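Local coordinates for cell wall surface anchor family protein (PDB 3PHS) that serves as a minor pilin of Streptococcus agalactiae, attached to the cell wall, and mediates adhesion to lung epithelial cells through an IgG-like domain, at residues 152-157 with 210-215; 93-98 with 119-124; 173-178 with 195-200; 112-117 with 129-134. All coordinates share one frame; numbering follows the deposited sequence.

Interaction 1: 152-157 with 210-215; sequences PLAGVV and ETQSGY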
loop_
_atom_site.group_PDB
_atom_site.type_symbol
_atom_site.label_atom_id
_atom_site.label_comp_id
_atom_site.label_asym_id
_atom_site.label_seq_id
_atom_site.Cartn_x
_atom_site.Cartn_y
_atom_site.Cartn_z
ATOM N N PRO A 152 -28.651 -10.316 -0.117
ATOM C CA PRO A 152 -27.506 -9.981 -0.974
ATOM C C PRO A 152 -27.891 -9.099 -2.162
ATOM O O PRO A 152 -28.962 -9.267 -2.767
ATOM C CB PRO A 152 -27.035 -11.355 -1.475
ATOM C CG PRO A 152 -27.507 -12.316 -0.446
ATOM C CD PRO A 152 -28.833 -11.776 -0.005
ATOM N N LEU A 153 -27.016 -8.156 -2.487
ATOM C CA LEU A 153 -27.255 -7.253 -3.578
ATOM C C LEU A 153 -26.194 -7.442 -4.636
ATOM O O LEU A 153 -24.999 -7.260 -4.359
ATOM C CB LEU A 153 -27.203 -5.810 -3.115
ATOM C CG LEU A 153 -28.465 -5.048 -2.791
ATOM C CD1 LEU A 153 -28.038 -3.605 -2.739
ATOM C CD2 LEU A 153 -29.549 -5.264 -3.859
ATOM N N ALA A 154 -26.645 -7.760 -5.846
ATOM C CA ALA A 154 -25.754 -7.955 -6.986
ATOM C C ALA A 154 -25.521 -6.679 -7.786
ATOM O O ALA A 154 -26.347 -5.743 -7.782
ATOM C CB ALA A 154 -26.297 -9.085 -7.893
ATOM N N GLY A 155 -24.384 -6.618 -8.468
ATOM C CA GLY A 155 -24.108 -5.513 -9.368
ATOM C C GLY A 155 -23.735 -4.180 -8.755
ATOM O O GLY A 155 -23.729 -3.171 -9.458
ATOM N N VAL A 156 -23.442 -4.163 -7.448
ATOM C CA VAL A 156 -22.990 -2.953 -6.756
ATOM C C VAL A 156 -21.489 -2.761 -7.008
ATOM O O VAL A 156 -20.719 -3.714 -6.891
ATOM C CB VAL A 156 -23.269 -3.022 -5.228
ATOM C CG1 VAL A 156 -22.757 -1.758 -4.490
ATOM C CG2 VAL A 156 -24.761 -3.233 -4.960
ATOM N N VAL A 157 -21.102 -1.532 -7.317
ATOM C CA VAL A 157 -19.747 -1.214 -7.792
ATOM C C VAL A 157 -18.918 -0.545 -6.694
ATOM O O VAL A 157 -19.335 0.437 -6.079
ATOM C CB VAL A 157 -19.802 -0.342 -9.080
ATOM C CG1 VAL A 157 -18.384 0.081 -9.562
ATOM C CG2 VAL A 157 -20.572 -1.089 -10.180
ATOM N N GLU A 210 -21.362 2.963 -7.014
ATOM C CA GLU A 210 -22.719 2.929 -7.533
ATOM C C GLU A 210 -23.468 1.739 -6.957
ATOM O O GLU A 210 -22.968 0.607 -6.927
ATOM C CB GLU A 210 -22.689 2.869 -9.065
ATOM C CG GLU A 210 -24.040 2.599 -9.741
ATOM C CD GLU A 210 -23.933 2.594 -11.254
ATOM O OE1 GLU A 210 -22.801 2.643 -11.788
ATOM O OE2 GLU A 210 -24.986 2.542 -11.915
ATOM N N THR A 211 -24.684 1.997 -6.492
ATOM C CA THR A 211 -25.501 0.906 -6.003
ATOM C C THR A 211 -26.723 0.673 -6.880
ATOM O O THR A 211 -26.930 1.397 -7.846
ATOM C CB THR A 211 -25.877 1.093 -4.535
ATOM O OG1 THR A 211 -26.473 -0.110 -4.055
ATOM C CG2 THR A 211 -26.845 2.269 -4.341
ATOM N N GLN A 212 -27.502 -0.354 -6.551
ATOM C CA GLN A 212 -28.683 -0.716 -7.331
ATOM C C GLN A 212 -29.774 0.338 -7.250
ATOM O O GLN A 212 -29.837 1.136 -6.304
ATOM C CB GLN A 212 -29.260 -2.027 -6.846
ATOM C CG GLN A 212 -28.644 -3.281 -7.423
ATOM C CD GLN A 212 -29.584 -4.471 -7.279
ATOM O OE1 GLN A 212 -30.803 -4.297 -7.149
ATOM N NE2 GLN A 212 -29.028 -5.683 -7.283
ATOM N N SER A 213 -30.643 0.327 -8.254
ATOM C CA SER A 213 -31.771 1.222 -8.252
ATOM C C SER A 213 -32.715 0.821 -7.105
ATOM O O SER A 213 -33.009 -0.384 -6.868
ATOM C CB SER A 213 -32.461 1.273 -9.628
ATOM O OG SER A 213 -33.637 0.483 -9.684
ATOM N N GLY A 214 -33.118 1.840 -6.363
ATOM C CA GLY A 214 -33.991 1.670 -5.224
ATOM C C GLY A 214 -33.257 1.842 -3.909
ATOM O O GLY A 214 -33.897 1.931 -2.861
ATOM N N TYR A 215 -31.920 1.919 -3.977
ATOM C CA TYR A 215 -31.055 1.978 -2.788
ATOM C C TYR A 215 -30.166 3.210 -2.743
ATOM O O TYR A 215 -29.881 3.818 -3.767
ATOM C CB TYR A 215 -30.167 0.729 -2.686
ATOM C CG TYR A 215 -30.922 -0.561 -2.551
ATOM C CD1 TYR A 215 -31.273 -1.300 -3.679
ATOM C CD2 TYR A 215 -31.281 -1.050 -1.296
ATOM C CE1 TYR A 215 -31.961 -2.486 -3.565
ATOM C CE2 TYR A 215 -31.964 -2.242 -1.167
ATOM C CZ TYR A 215 -32.305 -2.944 -2.298
ATOM O OH TYR A 215 -32.971 -4.112 -2.189
HETATM O O HOH W 1 -29.214 -8.394 -6.344
#
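Gln-212 reaches Ala-154 by setting CG anti to its own carbonyl carbon (chi1 -85°) and then continuing in an extended chain, while Tyr-215, with CG placed in the same way, brings its ring against Leu-153. The backbones have diverged here, and the glutamine chain is long enough to span the distance to Ala-154 O. Its NE2 donates to Ala-154 O at 2.7 Å, nearly straight at 170°, and the acceptor lies close to the amide plane, so the bond fixes how the amide is turned. A water 2.9 Å from Gln-212 NE2 accepts from it and also from Ala-154 N. Leu-153 occupies the angle between amide and ring, and its two branches divide the work: CD1 stands over the centre of the Tyr-215 ring, 4.0 Å from the centroid, in a CH-pi contact, while CD2 lies 3.5 Å from Gln-212 NE2. Val-156 sits beside Thr-211, CG2 3.7 Å from OG1; that hydroxyl is hydrogen-bonded to Asn-238 on strand 231-240. Regular pairing appears at Val-157, whose N donates to Glu-210 O at 2.9 Å; the return bond is weak. Glycines allow both bends: Gly-155 has positive phi, and Gly-214 lies in a type II turn that directs Tyr-215 back toward Leu-153. The contact thus joins the ends of strands 157-162 and 202-210 in the prealbumin-like domain. Chemically, one neutral amide serves both backbone polar atoms of Ala-154, directly and through water, so side-chain bonding takes over where the strand pairing stops.

Interaction 2: 93-98 with 119-124; sequences NQLPDG and VDLSED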
loop_
_atom_site.group_PDB
_atom_site.type_symbol
_atom_site.label_atom_id
_atom_site.label_comp_id
_atom_site.label_asym_id
_atom_site.label_seq_id
_atom_site.Cartn_x
_atom_site.Cartn_y
_atom_site.Cartn_z
ATOM N N ASN A 93 26.887 4.178 -6.141
ATOM C CA ASN A 93 28.338 4.306 -6.226
ATOM C C ASN A 93 28.853 5.710 -6.022
ATOM O O ASN A 93 28.292 6.690 -6.547
ATOM C CB ASN A 93 28.813 3.754 -7.565
ATOM C CG ASN A 93 28.494 2.295 -7.710
ATOM O OD1 ASN A 93 27.679 1.901 -8.550
ATOM N ND2 ASN A 93 29.076 1.487 -6.852
ATOM N N GLN A 94 29.910 5.796 -5.227
ATOM C CA GLN A 94 30.587 7.067 -4.927
ATOM C C GLN A 94 29.677 8.180 -4.421
ATOM O O GLN A 94 29.748 9.331 -4.881
ATOM C CB GLN A 94 31.404 7.512 -6.130
ATOM C CG GLN A 94 32.335 6.408 -6.594
ATOM C CD GLN A 94 33.537 6.931 -7.309
ATOM O OE1 GLN A 94 33.651 6.772 -8.527
ATOM N NE2 GLN A 94 34.447 7.567 -6.573
ATOM N N LEU A 95 28.799 7.828 -3.488
ATOM C CA LEU A 95 27.968 8.825 -2.831
ATOM C C LEU A 95 28.846 9.658 -1.898
ATOM O O LEU A 95 29.676 9.085 -1.177
ATOM C CB LEU A 95 26.859 8.138 -2.027
ATOM C CG LEU A 95 25.495 7.915 -2.697
ATOM C CD1 LEU A 95 25.563 7.298 -4.084
ATOM C CD2 LEU A 95 24.637 7.069 -1.742
ATOM N N PRO A 96 28.674 11.000 -1.918
ATOM C CA PRO A 96 29.373 11.870 -0.982
ATOM C C PRO A 96 28.988 11.533 0.439
ATOM O O PRO A 96 27.843 11.112 0.716
ATOM C CB PRO A 96 28.854 13.259 -1.339
ATOM C CG PRO A 96 28.514 13.162 -2.759
ATOM C CD PRO A 96 27.885 11.799 -2.873
ATOM N N ASP A 97 29.961 11.696 1.319
ATOM C CA ASP A 97 29.761 11.526 2.726
ATOM C C ASP A 97 28.565 12.397 3.138
ATOM O O ASP A 97 28.450 13.553 2.713
ATOM C CB ASP A 97 31.063 11.918 3.431
ATOM C CG ASP A 97 31.074 11.529 4.863
ATOM O OD1 ASP A 97 30.370 12.204 5.634
ATOM O OD2 ASP A 97 31.762 10.545 5.222
ATOM N N GLY A 98 27.627 11.828 3.890
ATOM C CA GLY A 98 26.394 12.561 4.204
ATOM C C GLY A 98 25.325 11.702 4.847
ATOM O O GLY A 98 25.563 10.532 5.142
ATOM N N VAL A 119 20.242 6.715 6.188
ATOM C CA VAL A 119 21.593 6.107 6.197
ATOM C C VAL A 119 22.595 7.194 6.633
ATOM O O VAL A 119 22.672 8.249 6.015
ATOM C CB VAL A 119 22.053 5.597 4.807
ATOM C CG1 VAL A 119 23.296 4.687 4.969
ATOM C CG2 VAL A 119 20.940 4.864 4.046
ATOM N N ASP A 120 23.355 6.909 7.688
ATOM C CA ASP A 120 24.453 7.759 8.129
ATOM C C ASP A 120 25.688 7.295 7.330
ATOM O O ASP A 120 26.457 6.424 7.787
ATOM C CB ASP A 120 24.622 7.548 9.638
ATOM C CG ASP A 120 25.657 8.452 10.284
ATOM O OD1 ASP A 120 26.281 9.309 9.626
ATOM O OD2 ASP A 120 25.850 8.271 11.509
ATOM N N LEU A 121 25.844 7.842 6.118
ATOM C CA LEU A 121 26.851 7.361 5.163
ATOM C C LEU A 121 28.227 7.987 5.414
ATOM O O LEU A 121 28.645 8.944 4.742
ATOM C CB LEU A 121 26.395 7.536 3.701
ATOM C CG LEU A 121 27.210 6.721 2.690
ATOM C CD1 LEU A 121 26.855 5.214 2.789
ATOM C CD2 LEU A 121 26.970 7.310 1.264
ATOM N N SER A 122 28.896 7.434 6.424
ATOM C CA SER A 122 30.239 7.822 6.828
ATOM C C SER A 122 31.307 6.785 6.431
ATOM O O SER A 122 32.512 6.991 6.680
ATOM C CB SER A 122 30.239 7.935 8.352
ATOM O OG SER A 122 29.909 6.683 8.929
ATOM N N GLU A 123 30.853 5.687 5.827
ATOM C CA GLU A 123 31.650 4.530 5.417
ATOM C C GLU A 123 30.786 3.748 4.421
ATOM O O GLU A 123 29.591 4.039 4.299
ATOM C CB GLU A 123 31.958 3.636 6.633
ATOM C CG GLU A 123 30.705 3.208 7.445
ATOM C CD GLU A 123 31.026 2.285 8.614
ATOM O OE1 GLU A 123 32.197 2.251 9.035
ATOM O OE2 GLU A 123 30.106 1.590 9.104
ATOM N N ASP A 124 31.365 2.761 3.726
ATOM C CA ASP A 124 30.548 1.880 2.865
ATOM C C ASP A 124 29.473 1.183 3.698
ATOM O O ASP A 124 29.737 0.743 4.834
ATOM C CB ASP A 124 31.403 0.826 2.181
ATOM C CG ASP A 124 32.451 1.420 1.266
ATOM O OD1 ASP A 124 33.419 0.698 0.989
ATOM O OD2 ASP A 124 32.303 2.568 0.808
HETATM O O HOH W 2 33.117 9.725 7.088
HETATM O O HOH W 3 27.286 10.502 7.563
#
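Gly-98 and Leu-121 form an antiparallel hydrogen-bonded pair, although the touching parts of 93-98 and 119-124 run 92° apart overall. Gly-98 N donates to Leu-121 O at 3.2 Å, and Leu-121 N returns a bond to Gly-98 O at 2.9 Å, bent to 135° at the hydrogen. Asp-120 and Leu-121 are each the centre of an inverse gamma turn, and these turns coincide with the end of the strand at Leu-121. Glycine suits position 98 because its phi of 169° is positive, a value that residues with a side chain seldom adopt. A water bridges Gly-98 O to Asp-120 OD1, lying 2.6 Å from that carboxylate oxygen.

Among the side chains, Leu-121 has CG anti to its backbone N and crosses Leu-95 at about a right angle. Its CD2 presses to 3.4 Å from Leu-95 CB, tighter than usual for two carbons. The carboxylate of exposed Asp-97 reaches toward 119-124, OD2 3.5 Å from Ser-122 CA, and that oxygen is hydrogen-bonded to His-13.

The leucines face inward between sheets: both touch Tyr-100 of strand 98-106, while Leu-95 also meets Phe-80 of strand 76-83 and Leu-15 of strand 13-21, at the corner where the chain passes from strand 89-95 to strand 98-106.

Interaction 3: 173-178 with 195-200; sequences NGVHSQ and RISGLI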
loop_
_atom_site.group_PDB
_atom_site.type_symbol
_atom_site.label_atom_id
_atom_site.label_comp_id
_atom_site.label_asym_id
_atom_site.label_seq_id
_atom_site.Cartn_x
_atom_site.Cartn_y
_atom_site.Cartn_z
ATOM N N ASN A 173 -8.549 -12.136 -12.102
ATOM C CA ASN A 173 -8.573 -13.515 -11.562
ATOM C C ASN A 173 -8.898 -13.551 -10.048
ATOM O O ASN A 173 -8.403 -14.428 -9.314
ATOM C CB ASN A 173 -7.241 -14.266 -11.844
ATOM C CG ASN A 173 -6.964 -14.472 -13.340
ATOM O OD1 ASN A 173 -5.812 -14.380 -13.801
ATOM N ND2 ASN A 173 -8.014 -14.754 -14.100
ATOM N N GLY A 174 -9.710 -12.589 -9.592
ATOM C CA GLY A 174 -10.061 -12.440 -8.160
ATOM C C GLY A 174 -8.887 -12.092 -7.253
ATOM O O GLY A 174 -8.932 -12.297 -6.030
ATOM N N VAL A 175 -7.830 -11.567 -7.863
ATOM C CA VAL A 175 -6.586 -11.309 -7.169
ATOM C C VAL A 175 -6.090 -9.904 -7.508
ATOM O O VAL A 175 -6.256 -9.442 -8.625
ATOM C CB VAL A 175 -5.507 -12.366 -7.595
ATOM C CG1 VAL A 175 -4.217 -12.108 -6.915
ATOM C CG2 VAL A 175 -5.980 -13.789 -7.276
ATOM N N HIS A 176 -5.472 -9.236 -6.538
ATOM C CA HIS A 176 -4.780 -7.996 -6.812
ATOM C C HIS A 176 -3.745 -8.243 -7.929
ATOM O O HIS A 176 -2.919 -9.177 -7.852
ATOM C CB HIS A 176 -4.134 -7.443 -5.545
ATOM C CG HIS A 176 -3.326 -6.206 -5.779
ATOM N ND1 HIS A 176 -2.336 -5.784 -4.915
ATOM C CD2 HIS A 176 -3.357 -5.304 -6.789
ATOM C CE1 HIS A 176 -1.786 -4.681 -5.391
ATOM N NE2 HIS A 176 -2.381 -4.374 -6.530
ATOM N N SER A 177 -3.841 -7.447 -8.984
ATOM C CA SER A 177 -3.026 -7.660 -10.184
ATOM C C SER A 177 -2.424 -6.358 -10.688
ATOM O O SER A 177 -3.008 -5.274 -10.535
ATOM C CB SER A 177 -3.847 -8.349 -11.282
ATOM O OG SER A 177 -3.116 -8.437 -12.510
ATOM N N GLN A 178 -1.241 -6.466 -11.293
ATOM C CA GLN A 178 -0.604 -5.318 -11.912
ATOM C C GLN A 178 -0.624 -5.425 -13.429
ATOM O O GLN A 178 0.039 -4.644 -14.133
ATOM C CB GLN A 178 0.822 -5.168 -11.402
ATOM C CG GLN A 178 0.882 -5.088 -9.895
ATOM C CD GLN A 178 2.178 -4.520 -9.427
ATOM O OE1 GLN A 178 2.285 -3.311 -9.243
ATOM N NE2 GLN A 178 3.194 -5.376 -9.260
ATOM N N ARG A 195 -14.774 -10.874 -3.639
ATOM C CA ARG A 195 -13.649 -11.519 -2.945
ATOM C C ARG A 195 -12.351 -11.173 -3.655
ATOM O O ARG A 195 -12.263 -11.272 -4.883
ATOM C CB ARG A 195 -13.805 -13.037 -2.885
ATOM C CG ARG A 195 -15.012 -13.514 -2.092
ATOM C CD ARG A 195 -15.163 -15.027 -2.162
ATOM N NE ARG A 195 -16.330 -15.500 -1.400
ATOM C CZ ARG A 195 -17.566 -15.591 -1.889
ATOM N NH1 ARG A 195 -17.818 -15.233 -3.147
ATOM N NH2 ARG A 195 -18.554 -16.040 -1.119
ATOM N N ILE A 196 -11.359 -10.728 -2.893
ATOM C CA ILE A 196 -10.077 -10.310 -3.482
ATOM C C ILE A 196 -8.977 -10.949 -2.632
ATOM O O ILE A 196 -8.902 -10.688 -1.455
ATOM C CB ILE A 196 -9.898 -8.764 -3.487
ATOM C CG1 ILE A 196 -11.057 -8.041 -4.218
ATOM C CG2 ILE A 196 -8.563 -8.378 -4.157
ATOM C CD1 ILE A 196 -11.126 -6.527 -3.923
ATOM N N SER A 197 -8.137 -11.793 -3.223
ATOM C CA SER A 197 -7.008 -12.335 -2.458
ATOM C C SER A 197 -5.726 -11.668 -2.971
ATOM O O SER A 197 -5.776 -10.854 -3.883
ATOM C CB SER A 197 -6.947 -13.856 -2.562
ATOM O OG SER A 197 -6.830 -14.236 -3.913
ATOM N N GLY A 198 -4.596 -11.991 -2.359
ATOM C CA GLY A 198 -3.314 -11.467 -2.819
ATOM C C GLY A 198 -3.129 -9.995 -2.457
ATOM O O GLY A 198 -2.410 -9.272 -3.161
ATOM N N LEU A 199 -3.791 -9.541 -1.388
ATOM C CA LEU A 199 -3.580 -8.178 -0.876
ATOM C C LEU A 199 -2.527 -8.209 0.222
ATOM O O LEU A 199 -2.667 -8.922 1.212
ATOM C CB LEU A 199 -4.876 -7.558 -0.325
ATOM C CG LEU A 199 -5.958 -7.288 -1.397
ATOM C CD1 LEU A 199 -7.336 -7.160 -0.764
ATOM C CD2 LEU A 199 -5.629 -6.065 -2.242
ATOM N N ILE A 200 -1.475 -7.409 0.067
ATOM C CA ILE A 200 -0.469 -7.375 1.115
ATOM C C ILE A 200 -1.131 -6.856 2.379
ATOM O O ILE A 200 -1.936 -5.910 2.327
ATOM C CB ILE A 200 0.755 -6.516 0.730
ATOM C CG1 ILE A 200 1.405 -7.097 -0.523
ATOM C CG2 ILE A 200 1.751 -6.455 1.926
ATOM C CD1 ILE A 200 2.552 -6.239 -1.110
HETATM O O HOH W 4 -1.604 -5.323 -1.906
HETATM O O HOH W 5 -1.900 -10.433 -5.699
#
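Val-175 and Ser-197 pair closely, backbone against backbone, at the firm part of a contact that becomes watery at His-176. Ser-197 is held through both its backbone N and O: its N donates to Gly-174 O at 3.0 Å, and its O accepts from His-176 N at 3.1 Å, with the donor nearly in line with the carbonyl. The two bonds flank Val-175 and the segments run only 21° apart, so this is a single parallel bridge. The side chains of the pair also meet, Val-175 CG2 lying 3.5 Å from Ser-197 OG. Gly-198 follows with positive phi, and its lack of a side chain suits the place, since a CB there would clash with Val-175 CG1.

In the fold, 173-178 belongs to a small hairpin of strands 171-172 and 175-176, turned at Asn-173 and Gly-174, both with positive phi. This hairpin lies along strand 193-200 of the prealbumin-like domain, which is also hydrogen-bonded, through Ile-196 and Leu-199, to strand 135-146. On the inner side, Ile-196 and Leu-199 pack on Leu-160.

Past Gly-198 the strands separate. His-176 CB touches Gly-198 O at 3.5 Å and Leu-199 CD2 at 3.9 Å. CG stands anti to the backbone N (chi1 176°), which sets the ring with its edge to Gly-198 O, that oxygen lying near the ring plane. Water replaces direct pairing here: one molecule donates to both His-176 O and Gly-198 O, and another links His-176 ND1 to Ile-200 N.

Interaction 4: 112-117 with 129-134; sequences RNVSAF and PKIIWS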
loop_
_atom_site.group_PDB
_atom_site.type_symbol
_atom_site.label_atom_id
_atom_site.label_comp_id
_atom_site.label_asym_id
_atom_site.label_seq_id
_atom_site.Cartn_x
_atom_site.Cartn_y
_atom_site.Cartn_z
ATOM N N ARG A 112 4.513 1.946 0.151
ATOM C CA ARG A 112 4.327 1.864 1.605
ATOM C C ARG A 112 4.778 0.514 2.198
ATOM O O ARG A 112 4.946 0.395 3.410
ATOM C CB ARG A 112 2.862 2.141 1.984
ATOM C CG ARG A 112 1.930 0.985 1.661
ATOM C CD ARG A 112 0.503 1.280 2.134
ATOM N NE ARG A 112 -0.343 0.086 2.041
ATOM C CZ ARG A 112 -1.541 -0.015 2.612
ATOM N NH1 ARG A 112 -2.054 1.002 3.301
ATOM N NH2 ARG A 112 -2.230 -1.130 2.481
ATOM N N ASN A 113 5.000 -0.481 1.347
ATOM C CA ASN A 113 5.380 -1.819 1.811
ATOM C C ASN A 113 6.891 -1.963 2.089
ATOM O O ASN A 113 7.353 -3.000 2.565
ATOM C CB ASN A 113 4.869 -2.871 0.837
ATOM C CG ASN A 113 3.351 -2.861 0.751
ATOM O OD1 ASN A 113 2.667 -2.894 1.774
ATOM N ND2 ASN A 113 2.821 -2.746 -0.459
ATOM N N VAL A 114 7.632 -0.892 1.808
ATOM C CA VAL A 114 9.028 -0.800 2.163
ATOM C C VAL A 114 9.176 0.346 3.168
ATOM O O VAL A 114 8.799 1.484 2.879
ATOM C CB VAL A 114 9.893 -0.524 0.913
ATOM C CG1 VAL A 114 11.398 -0.457 1.293
ATOM C CG2 VAL A 114 9.652 -1.628 -0.129
ATOM N N SER A 115 9.717 0.043 4.344
ATOM C CA SER A 115 9.943 1.069 5.341
ATOM C C SER A 115 11.093 1.948 4.878
ATOM O O SER A 115 12.183 1.445 4.577
ATOM C CB SER A 115 10.256 0.444 6.701
ATOM O OG SER A 115 9.088 -0.161 7.244
ATOM N N ALA A 116 10.834 3.255 4.789
ATOM C CA ALA A 116 11.880 4.213 4.456
ATOM C C ALA A 116 12.893 4.294 5.607
ATOM O O ALA A 116 12.585 3.942 6.760
ATOM C CB ALA A 116 11.280 5.578 4.188
ATOM N N PHE A 117 14.099 4.776 5.305
ATOM C CA PHE A 117 15.178 4.710 6.294
ATOM C C PHE A 117 16.125 5.894 6.139
ATOM O O PHE A 117 16.188 6.522 5.076
ATOM C CB PHE A 117 15.980 3.405 6.127
ATOM C CG PHE A 117 16.389 3.135 4.717
ATOM C CD1 PHE A 117 15.566 2.379 3.876
ATOM C CD2 PHE A 117 17.564 3.686 4.203
ATOM C CE1 PHE A 117 15.913 2.172 2.551
ATOM C CE2 PHE A 117 17.929 3.466 2.887
ATOM C CZ PHE A 117 17.106 2.711 2.058
ATOM N N PRO A 129 16.319 -3.006 3.668
ATOM C CA PRO A 129 15.099 -2.326 4.132
ATOM C C PRO A 129 14.090 -3.341 4.667
ATOM O O PRO A 129 14.119 -4.506 4.264
ATOM C CB PRO A 129 14.569 -1.639 2.864
ATOM C CG PRO A 129 15.800 -1.442 2.005
ATOM C CD PRO A 129 16.600 -2.705 2.247
ATOM N N LYS A 130 13.223 -2.901 5.574
ATOM C CA LYS A 130 12.170 -3.761 6.138
ATOM C C LYS A 130 11.039 -3.818 5.132
ATOM O O LYS A 130 10.494 -2.784 4.738
ATOM C CB LYS A 130 11.676 -3.207 7.476
ATOM C CG LYS A 130 12.798 -3.114 8.510
ATOM C CD LYS A 130 12.335 -2.492 9.835
ATOM C CE LYS A 130 13.542 -2.183 10.725
ATOM N NZ LYS A 130 13.179 -1.215 11.808
ATOM N N ILE A 131 10.740 -5.026 4.669
ATOM C CA ILE A 131 9.864 -5.187 3.531
ATOM C C ILE A 131 8.708 -6.084 3.930
ATOM O O ILE A 131 8.920 -7.160 4.471
ATOM C CB ILE A 131 10.634 -5.786 2.326
ATOM C CG1 ILE A 131 11.624 -4.749 1.769
ATOM C CG2 ILE A 131 9.673 -6.211 1.179
ATOM C CD1 ILE A 131 12.835 -5.404 1.130
ATOM N N ILE A 132 7.491 -5.628 3.662
ATOM C CA ILE A 132 6.326 -6.470 3.905
ATOM C C ILE A 132 5.753 -6.924 2.570
ATOM O O ILE A 132 5.752 -6.168 1.588
ATOM C CB ILE A 132 5.244 -5.830 4.834
ATOM C CG1 ILE A 132 4.689 -4.537 4.240
ATOM C CG2 ILE A 132 5.790 -5.630 6.282
ATOM C CD1 ILE A 132 3.326 -4.119 4.845
ATOM N N TRP A 133 5.281 -8.164 2.539
ATOM C CA TRP A 133 4.861 -8.787 1.280
ATOM C C TRP A 133 3.773 -9.842 1.447
ATOM O O TRP A 133 3.107 -10.143 0.485
ATOM C CB TRP A 133 6.072 -9.424 0.570
ATOM C CG TRP A 133 6.754 -10.458 1.407
ATOM C CD1 TRP A 133 7.784 -10.253 2.284
ATOM C CD2 TRP A 133 6.438 -11.851 1.470
ATOM N NE1 TRP A 133 8.137 -11.446 2.881
ATOM C CE2 TRP A 133 7.326 -12.441 2.396
ATOM C CE3 TRP A 133 5.488 -12.664 0.831
ATOM C CZ2 TRP A 133 7.296 -13.814 2.698
ATOM C CZ3 TRP A 133 5.464 -14.038 1.142
ATOM C CH2 TRP A 133 6.355 -14.586 2.058
ATOM N N SER A 134 3.620 -10.406 2.649
ATOM C CA SER A 134 2.662 -11.512 2.886
ATOM C C SER A 134 1.224 -11.047 2.668
ATOM O O SER A 134 0.826 -9.971 3.144
ATOM C CB SER A 134 2.830 -12.048 4.316
ATOM O OG SER A 134 4.014 -12.835 4.409
HETATM O O HOH W 6 13.656 -0.164 6.217
HETATM O O HOH W 7 7.741 -2.392 6.043
#
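Ile-132 N donates to Asn-113 O at 2.9 Å, and Ser-115 N donates to Lys-130 O at 3.0 Å, each bond nearly straight at 174°. These two bonds flank the Val-114 and Ile-131 pair of a short antiparallel bridge, the segments running 159° apart. Water extends the pairing outward: one molecule donates to Ser-115 O and accepts from Lys-130 N, and a second connects Ser-115 OG with Lys-130 O. Serine and lysine suit this wetter face, where their CB atoms meet and the lysine chain leads away.

Asn-113 crosses Ile-132 at about a right angle, its OD1 3.4 Å from Ile-132 CD1. The isoleucine puts CG1 between its backbone N and carbonyl carbon (chi1 61°), which brings that branch within 3.6 Å of Asn-113 OD1.

The other face is apolar. Val-114 lies side by side with both Pro-129 and Ile-131, its CG1 3.7 Å from Pro-129 CB, while its CG2 faces Ile-131 CG1. Farther along, Phe-117 CE1 touches Pro-129 CG at 3.7 Å. Proline offers a compact hydrocarbon surface to these buried neighbours.

Around this face, Tyr-47 of strand 46-52 touches Val-114, Pro-129 and Ile-131, and Val-114 and Ile-131 also meet His-19 of strand 13-21. The contact therefore joins strand 109-121 to the connection between strands 125-127 and 135-146, which enters the next domain.

From the N terminus, 93-98 comes first; interaction 2 closes its loop when 119-124 returns, joining strands 98-106 and 109-121. Before that closure the chain passes through 112-117, which opens interaction 4 and meets its partner only at 129-134; the two loops therefore cross, sharing strand 109-121. In the prealbumin-like domain, 152-157 opens interaction 1, closed at 210-215, which ties the start of strand 157-162 to the end of 202-210. Interaction 3 lies wholly within that loop and joins the 171-176 hairpin to strand 193-200. Interactions 1 and 2 have centres about 56 Å apart. Interactions 3 and 4 touch where the domains meet: Ile-200 packs on Asn-113, Ile-132, Trp-133 and Ser-134.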